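Local coordinates for protein-tyrosine-phosphatase PTP1 (Arabidopsis thaliana, PDB 6KRW), which removes phosphate from protein phosphotyrosine, dephosphorylating the MAP kinase MPK6, and with MKP1 represses salicylic acid and camalexin biosynthesis, at residues Gln9-Lys23 and Thr253-Leu267. Sequence-based numbering, arbitrary orientation.
Sequences QLNHCHQALGVFRGK and TIQRILAGDMSALDL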
loop_
_atom_site.group_PDB
_atom_site.type_symbol
_atom_site.label_atom_id
_atom_site.label_comp_id
_atom_site.label_asym_id
_atom_site.label_seq_id
_atom_site.Cartn_x
_atom_site.Cartn_y
_atom_site.Cartn_z
ATOM N N GLN A 9 -13.771 18.173 -12.130
ATOM C CA GLN A 9 -12.969 16.928 -12.052
ATOM C C GLN A 9 -12.595 16.475 -13.465
ATOM O O GLN A 9 -11.437 16.060 -13.666
ATOM C CB GLN A 9 -13.741 15.849 -11.296
ATOM C CG GLN A 9 -13.855 16.130 -9.804
ATOM C CD GLN A 9 -14.673 15.096 -9.070
ATOM O OE1 GLN A 9 -15.754 14.704 -9.507
ATOM N NE2 GLN A 9 -14.174 14.671 -7.921
ATOM N N LEU A 10 -13.527 16.588 -14.412
ATOM C CA LEU A 10 -13.234 16.145 -15.802
ATOM C C LEU A 10 -12.139 17.026 -16.413
ATOM O O LEU A 10 -11.230 16.477 -17.069
ATOM C CB LEU A 10 -14.511 16.215 -16.648
ATOM C CG LEU A 10 -15.368 14.959 -16.627
ATOM C CD1 LEU A 10 -16.656 15.198 -17.394
ATOM C CD2 LEU A 10 -14.599 13.775 -17.195
ATOM N N ASN A 11 -12.238 18.343 -16.237
ATOM C CA ASN A 11 -11.201 19.280 -16.753
ATOM C C ASN A 11 -9.845 18.918 -16.144
ATOM O O ASN A 11 -8.818 18.949 -16.849
ATOM C CB ASN A 11 -11.553 20.724 -16.426
ATOM C CG ASN A 11 -12.716 21.242 -17.239
ATOM O OD1 ASN A 11 -12.971 20.769 -18.341
ATOM N ND2 ASN A 11 -13.424 22.221 -16.707
ATOM N N HIS A 12 -9.825 18.586 -14.861
ATOM C CA HIS A 12 -8.533 18.283 -14.191
ATOM C C HIS A 12 -7.989 16.953 -14.725
ATOM O O HIS A 12 -6.787 16.850 -14.956
ATOM C CB HIS A 12 -8.703 18.332 -12.675
ATOM C CG HIS A 12 -8.893 19.724 -12.154
ATOM N ND1 HIS A 12 -8.349 20.829 -12.789
ATOM C CD2 HIS A 12 -9.496 20.194 -11.046
ATOM C CE1 HIS A 12 -8.649 21.914 -12.109
ATOM N NE2 HIS A 12 -9.347 21.549 -11.034
ATOM N N CYS A 13 -8.873 15.990 -14.978
ATOM C CA CYS A 13 -8.396 14.705 -15.546
ATOM C C CYS A 13 -7.851 14.917 -16.973
ATOM O O CYS A 13 -6.827 14.299 -17.308
ATOM C CB CYS A 13 -9.514 13.664 -15.543
ATOM S SG CYS A 13 -9.939 13.070 -13.885
ATOM N N HIS A 14 -8.527 15.721 -17.797
ATOM C CA HIS A 14 -8.038 16.003 -19.169
ATOM C C HIS A 14 -6.680 16.698 -19.097
ATOM O O HIS A 14 -5.752 16.329 -19.824
ATOM C CB HIS A 14 -9.061 16.834 -19.953
ATOM C CG HIS A 14 -10.178 16.023 -20.513
ATOM N ND1 HIS A 14 -9.998 15.150 -21.565
ATOM C CD2 HIS A 14 -11.478 15.953 -20.173
ATOM C CE1 HIS A 14 -11.147 14.569 -21.852
ATOM N NE2 HIS A 14 -12.066 15.050 -21.011
ATOM N N GLN A 15 -6.565 17.678 -18.216
ATOM C CA GLN A 15 -5.296 18.425 -18.058
ATOM C C GLN A 15 -4.197 17.465 -17.623
ATOM O O GLN A 15 -3.108 17.478 -18.230
ATOM C CB GLN A 15 -5.502 19.539 -17.040
ATOM C CG GLN A 15 -6.344 20.685 -17.579
ATOM C CD GLN A 15 -6.905 21.531 -16.459
ATOM O OE1 GLN A 15 -6.551 21.353 -15.295
ATOM N NE2 GLN A 15 -7.819 22.421 -16.803
ATOM N N ALA A 16 -4.476 16.631 -16.627
ATOM C CA ALA A 16 -3.482 15.641 -16.161
ATOM C C ALA A 16 -3.163 14.651 -17.282
ATOM O O ALA A 16 -2.003 14.282 -17.440
ATOM C CB ALA A 16 -3.978 14.928 -14.941
ATOM N N LEU A 17 -4.184 14.199 -18.010
ATOM C CA LEU A 17 -3.933 13.176 -19.056
ATOM C C LEU A 17 -2.949 13.729 -20.087
ATOM O O LEU A 17 -2.038 13.006 -20.512
ATOM C CB LEU A 17 -5.256 12.784 -19.712
ATOM C CG LEU A 17 -5.152 11.743 -20.827
ATOM C CD1 LEU A 17 -4.408 10.491 -20.397
ATOM C CD2 LEU A 17 -6.537 11.374 -21.338
ATOM N N GLY A 18 -3.136 14.962 -20.530
ATOM C CA GLY A 18 -2.221 15.529 -21.532
ATOM C C GLY A 18 -0.800 15.556 -21.010
ATOM O O GLY A 18 0.148 15.266 -21.789
ATOM N N VAL A 19 -0.623 15.906 -19.734
ATOM C CA VAL A 19 0.735 15.946 -19.144
ATOM C C VAL A 19 1.335 14.547 -19.023
ATOM O O VAL A 19 2.456 14.338 -19.503
ATOM C CB VAL A 19 0.702 16.692 -17.801
ATOM C CG1 VAL A 19 2.017 16.498 -17.081
ATOM C CG2 VAL A 19 0.344 18.161 -18.015
ATOM N N PHE A 20 0.614 13.603 -18.422
ATOM C CA PHE A 20 1.167 12.240 -18.218
ATOM C C PHE A 20 1.391 11.547 -19.567
ATOM O O PHE A 20 2.399 10.852 -19.719
ATOM C CB PHE A 20 0.252 11.441 -17.288
ATOM C CG PHE A 20 0.449 11.779 -15.831
ATOM C CD1 PHE A 20 1.449 11.160 -15.110
ATOM C CD2 PHE A 20 -0.395 12.647 -15.164
ATOM C CE1 PHE A 20 1.623 11.424 -13.762
ATOM C CE2 PHE A 20 -0.189 12.943 -13.820
ATOM C CZ PHE A 20 0.837 12.360 -13.134
ATOM N N ARG A 21 0.481 11.742 -20.511
ATOM C CA ARG A 21 0.637 11.106 -21.844
ATOM C C ARG A 21 1.874 11.702 -22.520
ATOM O O ARG A 21 2.631 10.958 -23.167
ATOM C CB ARG A 21 -0.635 11.300 -22.672
ATOM C CG ARG A 21 -0.646 10.551 -23.990
ATOM C CD ARG A 21 -1.937 10.872 -24.719
ATOM N NE ARG A 21 -3.050 10.059 -24.252
ATOM C CZ ARG A 21 -4.337 10.375 -24.378
ATOM N NH1 ARG A 21 -4.709 11.517 -24.931
ATOM N NH2 ARG A 21 -5.257 9.543 -23.922
ATOM N N GLY A 22 2.080 13.012 -22.371
ATOM C CA GLY A 22 3.281 13.635 -22.950
ATOM C C GLY A 22 4.542 13.044 -22.344
ATOM O O GLY A 22 5.533 12.896 -23.073
ATOM N N LYS A 23 4.527 12.720 -21.054
ATOM C CA LYS A 23 5.690 12.072 -20.400
ATOM C C LYS A 23 5.954 10.694 -21.016
ATOM O O LYS A 23 7.106 10.387 -21.309
ATOM C CB LYS A 23 5.456 11.986 -18.891
ATOM C CG LYS A 23 5.386 13.340 -18.195
ATOM C CD LYS A 23 6.738 13.921 -17.951
ATOM C CE LYS A 23 6.693 15.226 -17.189
ATOM N NZ LYS A 23 6.464 14.978 -15.749
ATOM N N THR A 253 -2.085 9.482 -6.696
ATOM C CA THR A 253 -2.036 10.468 -7.787
ATOM C C THR A 253 -3.446 10.691 -8.323
ATOM O O THR A 253 -3.853 11.839 -8.558
ATOM C CB THR A 253 -1.062 10.033 -8.881
ATOM O OG1 THR A 253 0.263 9.982 -8.311
ATOM C CG2 THR A 253 -1.106 10.969 -10.067
ATOM N N ILE A 254 -4.138 9.599 -8.654
ATOM C CA ILE A 254 -5.507 9.738 -9.220
ATOM C C ILE A 254 -6.417 10.484 -8.238
ATOM O O ILE A 254 -7.111 11.414 -8.670
ATOM C CB ILE A 254 -6.045 8.358 -9.624
ATOM C CG1 ILE A 254 -5.220 7.779 -10.773
ATOM C CG2 ILE A 254 -7.535 8.430 -9.923
ATOM C CD1 ILE A 254 -5.375 8.475 -12.087
ATOM N N GLN A 255 -6.397 10.111 -6.958
ATOM C CA GLN A 255 -7.277 10.797 -5.976
ATOM C C GLN A 255 -6.943 12.282 -5.919
ATOM O O GLN A 255 -7.864 13.103 -5.782
ATOM C CB GLN A 255 -7.140 10.164 -4.607
ATOM C CG GLN A 255 -7.849 8.836 -4.519
ATOM C CD GLN A 255 -7.930 8.295 -3.120
ATOM O OE1 GLN A 255 -6.999 8.470 -2.330
ATOM N NE2 GLN A 255 -9.036 7.619 -2.810
ATOM N N ARG A 256 -5.661 12.612 -5.922
ATOM C CA ARG A 256 -5.277 14.039 -5.786
ATOM C C ARG A 256 -5.663 14.826 -7.042
ATOM O O ARG A 256 -6.075 15.973 -6.915
ATOM C CB ARG A 256 -3.789 14.127 -5.447
ATOM C CG ARG A 256 -3.512 13.783 -3.988
ATOM C CD ARG A 256 -2.053 13.524 -3.725
ATOM N NE ARG A 256 -1.210 14.659 -4.091
ATOM C CZ ARG A 256 0.041 14.548 -4.490
ATOM N NH1 ARG A 256 0.639 13.369 -4.466
ATOM N NH2 ARG A 256 0.729 15.643 -4.819
ATOM N N ILE A 257 -5.574 14.229 -8.230
ATOM C CA ILE A 257 -6.061 14.901 -9.463
ATOM C C ILE A 257 -7.559 15.170 -9.308
ATOM O O ILE A 257 -7.997 16.295 -9.576
ATOM C CB ILE A 257 -5.743 14.073 -10.713
ATOM C CG1 ILE A 257 -4.238 13.994 -10.954
ATOM C CG2 ILE A 257 -6.495 14.618 -11.925
ATOM C CD1 ILE A 257 -3.841 12.876 -11.915
ATOM N N LEU A 258 -8.314 14.169 -8.862
ATOM C CA LEU A 258 -9.784 14.295 -8.736
ATOM C C LEU A 258 -10.144 15.311 -7.654
ATOM O O LEU A 258 -11.246 15.874 -7.721
ATOM C CB LEU A 258 -10.376 12.926 -8.401
ATOM C CG LEU A 258 -10.370 11.933 -9.554
ATOM C CD1 LEU A 258 -10.810 10.559 -9.063
ATOM C CD2 LEU A 258 -11.294 12.410 -10.674
ATOM N N ALA A 259 -9.232 15.564 -6.716
ATOM C CA ALA A 259 -9.503 16.517 -5.611
ATOM C C ALA A 259 -8.991 17.913 -5.955
ATOM O O ALA A 259 -9.243 18.832 -5.171
ATOM C CB ALA A 259 -8.915 16.020 -4.325
ATOM N N GLY A 260 -8.308 18.078 -7.083
ATOM C CA GLY A 260 -7.868 19.401 -7.564
ATOM C C GLY A 260 -6.472 19.780 -7.093
ATOM O O GLY A 260 -6.155 20.959 -7.175
ATOM N N ASP A 261 -5.634 18.814 -6.710
ATOM C CA ASP A 261 -4.255 19.108 -6.251
ATOM C C ASP A 261 -3.321 19.097 -7.464
ATOM O O ASP A 261 -2.936 18.000 -7.958
ATOM C CB ASP A 261 -3.852 18.118 -5.160
ATOM C CG ASP A 261 -2.407 18.253 -4.715
ATOM O OD1 ASP A 261 -1.729 19.218 -5.171
ATOM O OD2 ASP A 261 -1.945 17.339 -3.976
ATOM N N MET A 262 -2.959 20.274 -7.949
ATOM C CA MET A 262 -2.086 20.444 -9.140
ATOM C C MET A 262 -0.785 19.675 -8.940
ATOM O O MET A 262 -0.229 19.207 -9.937
ATOM C CB MET A 262 -1.714 21.923 -9.339
ATOM C CG MET A 262 -2.869 22.795 -9.694
ATOM S SD MET A 262 -2.282 24.350 -10.373
ATOM C CE MET A 262 -3.846 24.954 -10.994
ATOM N N SER A 263 -0.306 19.570 -7.696
ATOM C CA SER A 263 1.052 19.024 -7.470
ATOM C C SER A 263 1.098 17.534 -7.782
ATOM O O SER A 263 2.197 17.043 -7.973
ATOM C CB SER A 263 1.546 19.279 -6.071
ATOM O OG SER A 263 0.769 18.588 -5.108
ATOM N N ALA A 264 -0.074 16.884 -7.928
ATOM C CA ALA A 264 -0.098 15.440 -8.272
ATOM C C ALA A 264 0.448 15.222 -9.691
ATOM O O ALA A 264 0.827 14.076 -9.998
ATOM C CB ALA A 264 -1.499 14.878 -8.167
ATOM N N LEU A 265 0.558 16.275 -10.507
ATOM C CA LEU A 265 1.149 16.113 -11.857
ATOM C C LEU A 265 2.643 15.843 -11.765
ATOM O O LEU A 265 3.216 15.384 -12.750
ATOM C CB LEU A 265 0.849 17.325 -12.738
ATOM C CG LEU A 265 -0.427 17.197 -13.567
ATOM C CD1 LEU A 265 -1.656 16.981 -12.705
ATOM C CD2 LEU A 265 -0.605 18.418 -14.438
ATOM N N ASP A 266 3.260 16.137 -10.627
ATOM C CA ASP A 266 4.704 15.886 -10.444
ATOM C C ASP A 266 4.849 14.560 -9.704
ATOM O O ASP A 266 4.918 14.520 -8.469
ATOM C CB ASP A 266 5.323 17.086 -9.737
ATOM C CG ASP A 266 6.832 17.062 -9.671
ATOM O OD1 ASP A 266 7.425 16.019 -9.884
ATOM O OD2 ASP A 266 7.410 18.110 -9.365
ATOM N N LEU A 267 4.891 13.478 -10.489
ATOM C CA LEU A 267 4.989 12.148 -9.858
ATOM C C LEU A 267 6.338 11.990 -9.137
ATOM O O LEU A 267 6.401 11.324 -8.094
ATOM C CB LEU A 267 4.802 11.057 -10.926
ATOM C CG LEU A 267 4.882 9.636 -10.401
ATOM C CD1 LEU A 267 3.770 9.341 -9.417
ATOM C CD2 LEU A 267 4.827 8.669 -11.554
HETATM O O HOH W 1 3.743 14.173 -14.968
#
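Mainly apolar packing, pinned by a polar contact at each end, lays the N-terminal helix residues 9-23 across the end of helix 242-259 and the turn leading into helix 267-277. The axes of helix 9-23 and helix 253-259 come within 8.7 Å, their N-to-C directions 129° apart, on the helical side of the phosphatase domain, away from the active site. Ala16 illustrates how a small residue admits two larger ones: its CB meets Ile257 CD1 at 3.7 Å and also touches Leu265 CD1. Ile257 CD1 reaches Phe20 CE2 as well, while its CG2 lies 3.8 Å from His12 O. Leu265 CD2 touches Val19 CG2 at 3.7 Å, the two side chains crossing at about a right angle. Beside them the Phe20 ring, backed by Val296 of helix 285-303, points its CZ edge at Ala264 O, 3.6 Å away and in the ring plane. Cys13 SG packs against Leu258 CD2 at 3.5 Å. Gly260, in a Schellman motif, sets its CA against His12 CD2. At one end Gln9, extended beyond CG, sends NE2 to Leu258 O (3.2 Å), a donor above the carbonyl plane, while its OE1 accepts from Ser6 N. With an alanine here, Leu258 O is likely to lose this donor and Ser6 N its acceptor. At the other end Lys23 NZ, paired with Glu33, reaches Leu265 O of the 3-10 turn through a water; fitted hydrocarbon thus supplies most of the contact, and only Leu258 O bonds directly across it.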